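Local structure of putative acetyltransferase (Nocardia farcinica, 3D9W) at residues D130-M134 and P146-R150. The protein probably transfers the acetyl group of acetyl-CoA to the amino group of arylamine substrates. Sequence-based numbering, arbitrary orientation.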
loop_
_atom_site.group_PDB
_atom_site.type_symbol
_atom_site.label_atom_id
_atom_site.label_comp_id
_atom_site.label_asym_id
_atom_site.label_seq_id
_atom_site.Cartn_x
_atom_site.Cartn_y
_atom_site.Cartn_z
ATOM N N ASP A 130 22.758 6.052 9.618
ATOM C CA ASP A 130 22.700 6.116 8.166
ATOM C C ASP A 130 21.988 4.955 7.486
ATOM O O ASP A 130 22.035 4.838 6.262
ATOM C CB ASP A 130 24.120 6.225 7.604
ATOM C CG ASP A 130 25.091 6.912 8.569
ATOM O OD1 ASP A 130 25.823 7.823 8.110
ATOM O OD2 ASP A 130 25.137 6.533 9.776
ATOM N N ARG A 131 21.336 4.094 8.258
ATOM C CA ARG A 131 20.647 2.955 7.665
ATOM C C ARG A 131 19.491 3.418 6.819
ATOM O O ARG A 131 18.848 4.402 7.133
ATOM C CB ARG A 131 20.154 2.004 8.740
ATOM C CG ARG A 131 21.267 1.211 9.366
ATOM C CD ARG A 131 21.068 1.129 10.841
ATOM N NE ARG A 131 20.370 -0.070 11.268
ATOM C CZ ARG A 131 19.692 -0.129 12.404
ATOM N NH1 ARG A 131 19.630 0.956 13.175
ATOM N NH2 ARG A 131 19.109 -1.265 12.791
ATOM N N VAL A 132 19.243 2.701 5.735
ATOM C CA VAL A 132 18.168 3.028 4.810
ATOM C C VAL A 132 16.976 2.108 5.040
ATOM O O VAL A 132 17.119 0.885 5.047
ATOM C CB VAL A 132 18.647 2.862 3.367
ATOM C CG1 VAL A 132 17.510 3.117 2.402
ATOM C CG2 VAL A 132 19.804 3.809 3.110
ATOM N N TRP A 133 15.798 2.690 5.229
ATOM C CA TRP A 133 14.612 1.884 5.452
ATOM C C TRP A 133 13.581 1.988 4.341
ATOM O O TRP A 133 13.275 3.079 3.849
ATOM C CB TRP A 133 13.979 2.243 6.790
ATOM C CG TRP A 133 14.934 2.051 7.897
ATOM C CD1 TRP A 133 15.801 2.976 8.405
ATOM C CD2 TRP A 133 15.199 0.830 8.584
ATOM N NE1 TRP A 133 16.596 2.402 9.368
ATOM C CE2 TRP A 133 16.246 1.084 9.499
ATOM C CE3 TRP A 133 14.658 -0.459 8.513
ATOM C CZ2 TRP A 133 16.762 0.098 10.342
ATOM C CZ3 TRP A 133 15.167 -1.441 9.344
ATOM C CH2 TRP A 133 16.215 -1.155 10.252
ATOM N N MET A 134 13.058 0.830 3.943
ATOM C CA MET A 134 12.048 0.754 2.902
ATOM C C MET A 134 10.690 0.682 3.561
ATOM O O MET A 134 10.433 -0.216 4.356
ATOM C CB MET A 134 12.261 -0.489 2.046
ATOM C CG MET A 134 13.534 -0.457 1.237
ATOM S SD MET A 134 13.518 0.960 0.156
ATOM C CE MET A 134 12.034 0.596 -0.805
ATOM N N PRO A 146 9.059 -1.300 8.719
ATOM C CA PRO A 146 9.916 -1.072 7.559
ATOM C C PRO A 146 11.023 -2.118 7.493
ATOM O O PRO A 146 11.439 -2.662 8.514
ATOM C CB PRO A 146 10.458 0.325 7.813
ATOM C CG PRO A 146 10.592 0.346 9.308
ATOM C CD PRO A 146 9.304 -0.293 9.765
ATOM N N TYR A 147 11.481 -2.423 6.289
ATOM C CA TYR A 147 12.565 -3.373 6.139
ATOM C C TYR A 147 13.791 -2.636 5.619
ATOM O O TYR A 147 13.696 -1.815 4.711
ATOM C CB TYR A 147 12.177 -4.523 5.206
ATOM C CG TYR A 147 11.728 -4.140 3.818
ATOM C CD1 TYR A 147 10.396 -3.832 3.554
ATOM C CD2 TYR A 147 12.622 -4.166 2.750
ATOM C CE1 TYR A 147 9.966 -3.573 2.260
ATOM C CE2 TYR A 147 12.206 -3.908 1.456
ATOM C CZ TYR A 147 10.877 -3.616 1.214
ATOM O OH TYR A 147 10.469 -3.381 -0.078
ATOM N N GLU A 148 14.934 -2.918 6.230
ATOM C CA GLU A 148 16.187 -2.275 5.862
ATOM C C GLU A 148 16.559 -2.525 4.405
ATOM O O GLU A 148 16.364 -3.627 3.884
ATOM C CB GLU A 148 17.297 -2.762 6.793
ATOM C CG GLU A 148 18.690 -2.309 6.403
ATOM C CD GLU A 148 19.663 -2.357 7.567
ATOM O OE1 GLU A 148 19.714 -3.399 8.263
ATOM O OE2 GLU A 148 20.381 -1.352 7.780
ATOM N N LEU A 149 17.096 -1.504 3.744
ATOM C CA LEU A 149 17.476 -1.642 2.342
ATOM C C LEU A 149 18.838 -2.311 2.164
ATOM O O LEU A 149 19.763 -1.682 1.660
ATOM C CB LEU A 149 17.503 -0.270 1.652
ATOM C CG LEU A 149 17.268 -0.177 0.135
ATOM C CD1 LEU A 149 18.416 0.566 -0.503
ATOM C CD2 LEU A 149 17.111 -1.562 -0.485
ATOM N N ARG A 150 18.963 -3.575 2.568
ATOM C CA ARG A 150 20.223 -4.310 2.412
ATOM C C ARG A 150 19.956 -5.791 2.123
ATOM O O ARG A 150 18.914 -6.320 2.477
ATOM C CB ARG A 150 21.081 -4.199 3.671
ATOM C CG ARG A 150 20.574 -5.039 4.822
ATOM C CD ARG A 150 21.494 -4.944 6.017
ATOM N NE ARG A 150 20.931 -5.621 7.182
ATOM C CZ ARG A 150 20.897 -6.940 7.345
ATOM N NH1 ARG A 150 21.399 -7.742 6.415
ATOM N NH2 ARG A 150 20.351 -7.456 8.438
#
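Three backbone hydrogen bonds tie the antiparallel beta hairpin formed by strands 132-135 and 147-148, the latter an outermost strand of the large antiparallel sheet of this arylamine N-acetyltransferase. Met-134 and Tyr-147 are a hydrogen-bonded pair: Met-134 N gives to Tyr-147 O at 2.8 Å, and Tyr-147 N returns to Met-134 O at 3.1 Å. The shortest of the three, Leu-149 N to Val-132 O at 2.7 Å, lies beyond the non-hydrogen-bonded pair Trp-133 and Glu-148, just where an inverse gamma turn centred on Leu-149 bends the chain out of the strand. Charge gathers at this end. Glu-148 OE1 holds Arg-150 NE in a 2.8 Å salt bridge, while its OE2 makes a longer one, 3.7 Å, to Arg-131 NE; the guanidinium of Arg-131 also pairs with Asp-129.

The side chains then sort by face. With Glu-148 goes Trp-133, whose six-membered ring takes Glu-148 CB over its face in a CH-pi contact, 4.0 Å from the centroid, and which also touches helix 35-48. Met-134 and Tyr-147 share the other face, lying against Phe-193 of strand 188-193, and the Tyr-147 hydroxyl bonds to that of Tyr-191. Leu-149 sits close by, its CG 3.9 Å from Met-134 CG. A second CH-pi contact is closer to its ring centroid than the first: Met-134 CB stands 3.5 Å from the Tyr-147 ring centroid, 16° off the normal.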